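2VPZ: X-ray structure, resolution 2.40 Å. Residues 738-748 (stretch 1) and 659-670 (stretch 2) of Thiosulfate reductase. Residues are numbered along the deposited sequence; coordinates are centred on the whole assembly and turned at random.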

# COMPACT_ATOMS: atom_id res chain seq x y z
N PHE A 738 1.59 -33.53 -28.84
CA PHE A 738 2.84 -32.94 -28.39
C PHE A 738 3.34 -32.00 -29.49
O PHE A 738 3.17 -32.27 -30.69
CB PHE A 738 3.85 -34.06 -28.07
CG PHE A 738 3.31 -35.16 -27.15
CD1 PHE A 738 3.19 -36.47 -27.59
CD2 PHE A 738 2.89 -34.85 -25.84
CE1 PHE A 738 2.65 -37.49 -26.75
CE2 PHE A 738 2.36 -35.86 -24.97
CZ PHE A 738 2.24 -37.17 -25.43
N VAL A 739 3.95 -30.91 -29.07
CA VAL A 739 4.43 -29.88 -29.97
C VAL A 739 5.83 -29.37 -29.57
O VAL A 739 6.16 -29.39 -28.37
CB VAL A 739 3.37 -28.73 -29.94
CG1 VAL A 739 3.73 -27.71 -28.86
CG2 VAL A 739 3.21 -28.11 -31.31
N ARG A 740 6.65 -28.96 -30.54
CA ARG A 740 7.97 -28.37 -30.25
C ARG A 740 8.07 -26.99 -30.94
O ARG A 740 7.37 -26.74 -31.92
CB ARG A 740 9.10 -29.29 -30.68
CG ARG A 740 9.20 -29.36 -32.14
CD ARG A 740 10.07 -30.46 -32.60
NE ARG A 740 10.71 -29.96 -33.78
CZ ARG A 740 10.41 -30.32 -35.00
NH1 ARG A 740 9.47 -31.23 -35.17
NH2 ARG A 740 11.00 -29.75 -36.05
N LEU A 741 8.92 -26.11 -30.43
CA LEU A 741 9.05 -24.74 -30.95
C LEU A 741 10.33 -24.48 -31.77
O LEU A 741 11.44 -24.80 -31.35
CB LEU A 741 8.91 -23.70 -29.82
CG LEU A 741 8.39 -23.84 -28.38
CD1 LEU A 741 8.08 -22.40 -27.95
CD2 LEU A 741 7.13 -24.74 -28.16
N GLU A 742 10.14 -23.86 -32.94
CA GLU A 742 11.19 -23.55 -33.91
C GLU A 742 11.21 -22.03 -34.16
O GLU A 742 10.19 -21.47 -34.54
CB GLU A 742 10.85 -24.33 -35.19
CG GLU A 742 11.81 -24.27 -36.38
CD GLU A 742 11.31 -25.11 -37.58
OE1 GLU A 742 10.65 -24.54 -38.48
OE2 GLU A 742 11.58 -26.34 -37.59
N LYS A 743 12.34 -21.37 -33.91
CA LYS A 743 12.48 -19.91 -34.11
C LYS A 743 11.99 -19.46 -35.51
O LYS A 743 12.34 -20.05 -36.53
CB LYS A 743 13.94 -19.47 -33.89
CG LYS A 743 14.17 -18.30 -32.89
CD LYS A 743 13.30 -17.05 -33.14
CE LYS A 743 14.03 -15.73 -32.74
NZ LYS A 743 15.34 -15.90 -32.00
N ALA A 744 11.18 -18.40 -35.55
CA ALA A 744 10.61 -17.89 -36.80
C ALA A 744 10.72 -16.36 -36.86
O ALA A 744 11.06 -15.74 -35.86
CB ALA A 744 9.12 -18.34 -36.90
N GLU A 745 10.44 -15.77 -38.02
CA GLU A 745 10.48 -14.31 -38.22
C GLU A 745 9.17 -13.66 -37.76
O GLU A 745 8.11 -14.28 -37.86
CB GLU A 745 10.60 -13.91 -39.71
CG GLU A 745 11.79 -14.40 -40.53
CD GLU A 745 13.09 -13.62 -40.28
OE1 GLU A 745 13.06 -12.63 -39.50
OE2 GLU A 745 14.13 -13.99 -40.88
N ARG A 746 9.24 -12.41 -37.29
CA ARG A 746 8.02 -11.66 -36.94
C ARG A 746 7.16 -11.65 -38.26
O ARG A 746 7.71 -11.55 -39.37
CB ARG A 746 8.36 -10.21 -36.50
CG ARG A 746 7.63 -9.08 -37.31
CD ARG A 746 7.57 -7.67 -36.62
NE ARG A 746 6.93 -7.62 -35.29
CZ ARG A 746 5.64 -7.79 -35.00
NH1 ARG A 746 4.74 -8.04 -35.95
NH2 ARG A 746 5.23 -7.71 -33.73
N PRO A 747 5.81 -11.79 -38.16
CA PRO A 747 5.01 -11.78 -39.40
C PRO A 747 4.71 -10.37 -39.97
O PRO A 747 4.67 -9.39 -39.23
CB PRO A 747 3.74 -12.53 -39.01
CG PRO A 747 3.55 -12.11 -37.57
CD PRO A 747 4.98 -12.13 -37.00
N ARG A 748 4.54 -10.26 -41.28
CA ARG A 748 4.23 -8.97 -41.91
C ARG A 748 2.76 -9.11 -42.34
O ARG A 748 2.40 -9.91 -43.20
CB ARG A 748 5.25 -8.69 -43.04
CG ARG A 748 6.73 -8.50 -42.49
CD ARG A 748 7.86 -8.98 -43.48
NE ARG A 748 9.10 -9.51 -42.87
CZ ARG A 748 9.41 -10.80 -42.71
NH1 ARG A 748 8.57 -11.75 -43.11
NH2 ARG A 748 10.58 -11.16 -42.16
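Stretch 2 659-670: LGLKEGDYVMLV

How does stretch 2 approach its partner before it becomes a strand? Leu659 is the first residue to leave helical phi/psi after a helix, and from there the chain runs as loop and turn to Asp665. Leu661 points its CA-to-CB bond toward stretch 1 and is buried; its CD1 lies 4.0 Å from Leu741 CD1, and its CD2 lies 3.8 Å from Lys743 CG, so it packs against both a leucine and the aliphatic part of a lysine. A type I beta turn then carries the chain from Lys662 to Asp665, closed by the backbone hydrogen bond from Asp665 N to Lys662 O at 3.2 Å. Lys662, Glu663 and Gly664 make no contact with stretch 1.

What does Asp665 do at the end of the turn? Its carboxylate serves two purposes. OD2 accepts a hydrogen bond from Lys662 N at 3.0 Å, which braces the turn, and the same Asp665 OD2 forms a salt bridge with Lys743 NZ at 3.5 Å. The CA-to-CB bond of Lys743 points away from stretch 2, but the end of its side chain comes nearer, which lets the amine reach the acid.

How does Tyr666 begin the strand pairing? The strand that begins at Tyr666 lies against the strand of stretch 1 in an antiparallel sense, with an angle of 142° between their N-to-C directions and a closest approach of the axes of 4.3 Å. Ala744 N gives Tyr666 O only a weak hydrogen bond of 3.3 Å, while a water accepts from Tyr666 N at 3.0 Å and donates to Ala744 O at 2.7 Å, linking the two backbones. The tyrosine ring, with chi1 in the m well, lies under Pro747: Pro747 CD sits over its face, 3.5 Å from Tyr666 CD2, in a CH-pi contact. Tyr666 CE1 in turn lies over one face of the Arg746 guanidinium.

What holds the middle of the strand? Val667 CG1 packs 3.7 Å from Leu741 CB. Met668 and Glu742 then form a hydrogen-bonded pair: Met668 N donates to Glu742 O at 2.9 Å, and Glu742 N donates to Met668 O at 3.1 Å. The side chain of Met668 starts out on the same face as Glu742, and its CG lies 4.0 Å from Ala744 CB. On the other face, which carries Leu741 and Leu669, Leu669 CD2 lies 3.8 Å from Leu741 CD2. Leu669 CB also meets Val739 CG2 at 3.6 Å.

What does Val670 contribute at the far end of the stretch? Here the backbone pairing is again tight and two-way, with Val670 N to Arg740 O at 3.0 Å and Arg740 N to Val670 O at 2.9 Å. Val670 shares its face with Arg740, whose side chain starts on that face and whose end comes nearer, so that Arg740 NH1 lies 3.5 Å from Val670 CG1; Val670 CB lies over one face of the guanidinium, giving the charged group an apolar floor.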

# COMPACT_ATOMS: atom_id res chain seq x y z
N LEU A 659 16.20 -22.59 -24.63
CA LEU A 659 15.94 -22.43 -26.06
C LEU A 659 16.53 -20.96 -26.15
O LEU A 659 17.03 -20.49 -25.16
CB LEU A 659 14.41 -22.49 -26.34
CG LEU A 659 13.83 -23.85 -25.85
CD1 LEU A 659 12.37 -24.02 -26.26
CD2 LEU A 659 14.67 -25.00 -26.42
N GLY A 660 16.57 -20.26 -27.29
CA GLY A 660 17.14 -18.92 -27.21
C GLY A 660 16.04 -17.92 -27.50
O GLY A 660 16.15 -17.07 -28.40
N LEU A 661 14.97 -18.00 -26.73
CA LEU A 661 13.76 -17.19 -26.95
C LEU A 661 13.46 -16.07 -25.96
O LEU A 661 13.53 -16.27 -24.76
CB LEU A 661 12.55 -18.15 -27.03
CG LEU A 661 12.65 -19.37 -27.97
CD1 LEU A 661 11.56 -20.43 -27.66
CD2 LEU A 661 12.58 -18.90 -29.44
N LYS A 662 13.11 -14.88 -26.43
CA LYS A 662 12.76 -13.84 -25.48
C LYS A 662 11.38 -13.22 -25.70
O LYS A 662 10.62 -13.64 -26.59
CB LYS A 662 13.87 -12.79 -25.31
CG LYS A 662 14.63 -12.40 -26.58
CD LYS A 662 16.13 -12.20 -26.30
CE LYS A 662 16.83 -13.54 -25.96
NZ LYS A 662 18.20 -13.38 -25.37
N GLU A 663 11.08 -12.20 -24.92
CA GLU A 663 9.81 -11.53 -24.96
C GLU A 663 9.07 -11.25 -26.27
O GLU A 663 7.91 -11.66 -26.45
CB GLU A 663 9.85 -10.27 -24.10
CG GLU A 663 8.77 -10.23 -23.05
CD GLU A 663 9.33 -9.96 -21.65
OE1 GLU A 663 10.15 -9.02 -21.53
OE2 GLU A 663 8.94 -10.68 -20.70
N GLY A 664 9.69 -10.59 -27.22
CA GLY A 664 8.98 -10.32 -28.46
C GLY A 664 9.19 -11.27 -29.63
O GLY A 664 8.80 -10.96 -30.74
N ASP A 665 9.80 -12.42 -29.39
CA ASP A 665 10.05 -13.39 -30.46
C ASP A 665 8.81 -14.11 -30.98
O ASP A 665 7.78 -14.16 -30.32
CB ASP A 665 11.08 -14.45 -30.05
CG ASP A 665 12.48 -13.90 -29.82
OD1 ASP A 665 12.70 -12.70 -30.09
OD2 ASP A 665 13.36 -14.68 -29.38
N TYR A 666 8.95 -14.67 -32.18
CA TYR A 666 7.90 -15.46 -32.83
C TYR A 666 8.45 -16.85 -32.99
O TYR A 666 9.66 -17.08 -32.93
CB TYR A 666 7.45 -14.84 -34.13
CG TYR A 666 6.45 -13.75 -33.86
CD1 TYR A 666 6.86 -12.52 -33.36
CD2 TYR A 666 5.08 -13.99 -34.02
CE1 TYR A 666 5.95 -11.54 -33.02
CE2 TYR A 666 4.14 -13.02 -33.68
CZ TYR A 666 4.58 -11.79 -33.18
OH TYR A 666 3.66 -10.83 -32.84
N VAL A 667 7.54 -17.79 -33.22
CA VAL A 667 7.95 -19.19 -33.31
C VAL A 667 6.93 -19.99 -34.14
O VAL A 667 5.77 -19.56 -34.27
CB VAL A 667 7.95 -19.75 -31.82
CG1 VAL A 667 7.17 -21.05 -31.75
CG2 VAL A 667 9.39 -19.91 -31.28
N MET A 668 7.36 -21.10 -34.74
CA MET A 668 6.41 -22.01 -35.42
C MET A 668 6.23 -23.17 -34.43
O MET A 668 7.18 -23.55 -33.74
CB MET A 668 6.96 -22.65 -36.72
CG MET A 668 7.32 -21.75 -37.88
SD MET A 668 5.86 -20.86 -38.58
CE MET A 668 4.84 -22.23 -39.20
N LEU A 669 5.01 -23.72 -34.36
CA LEU A 669 4.75 -24.91 -33.52
C LEU A 669 4.70 -26.12 -34.50
O LEU A 669 3.97 -26.11 -35.50
CB LEU A 669 3.40 -24.79 -32.74
CG LEU A 669 3.34 -23.61 -31.75
CD1 LEU A 669 1.92 -23.44 -31.22
CD2 LEU A 669 4.35 -23.79 -30.59
N VAL A 670 5.52 -27.13 -34.23
CA VAL A 670 5.55 -28.33 -35.08
C VAL A 670 5.11 -29.54 -34.20
O VAL A 670 5.62 -29.72 -33.09
CB VAL A 670 7.01 -28.56 -35.68
CG1 VAL A 670 6.94 -29.55 -36.86
CG2 VAL A 670 7.61 -27.19 -36.15
O HOH W 1 11.11 -13.78 -34.07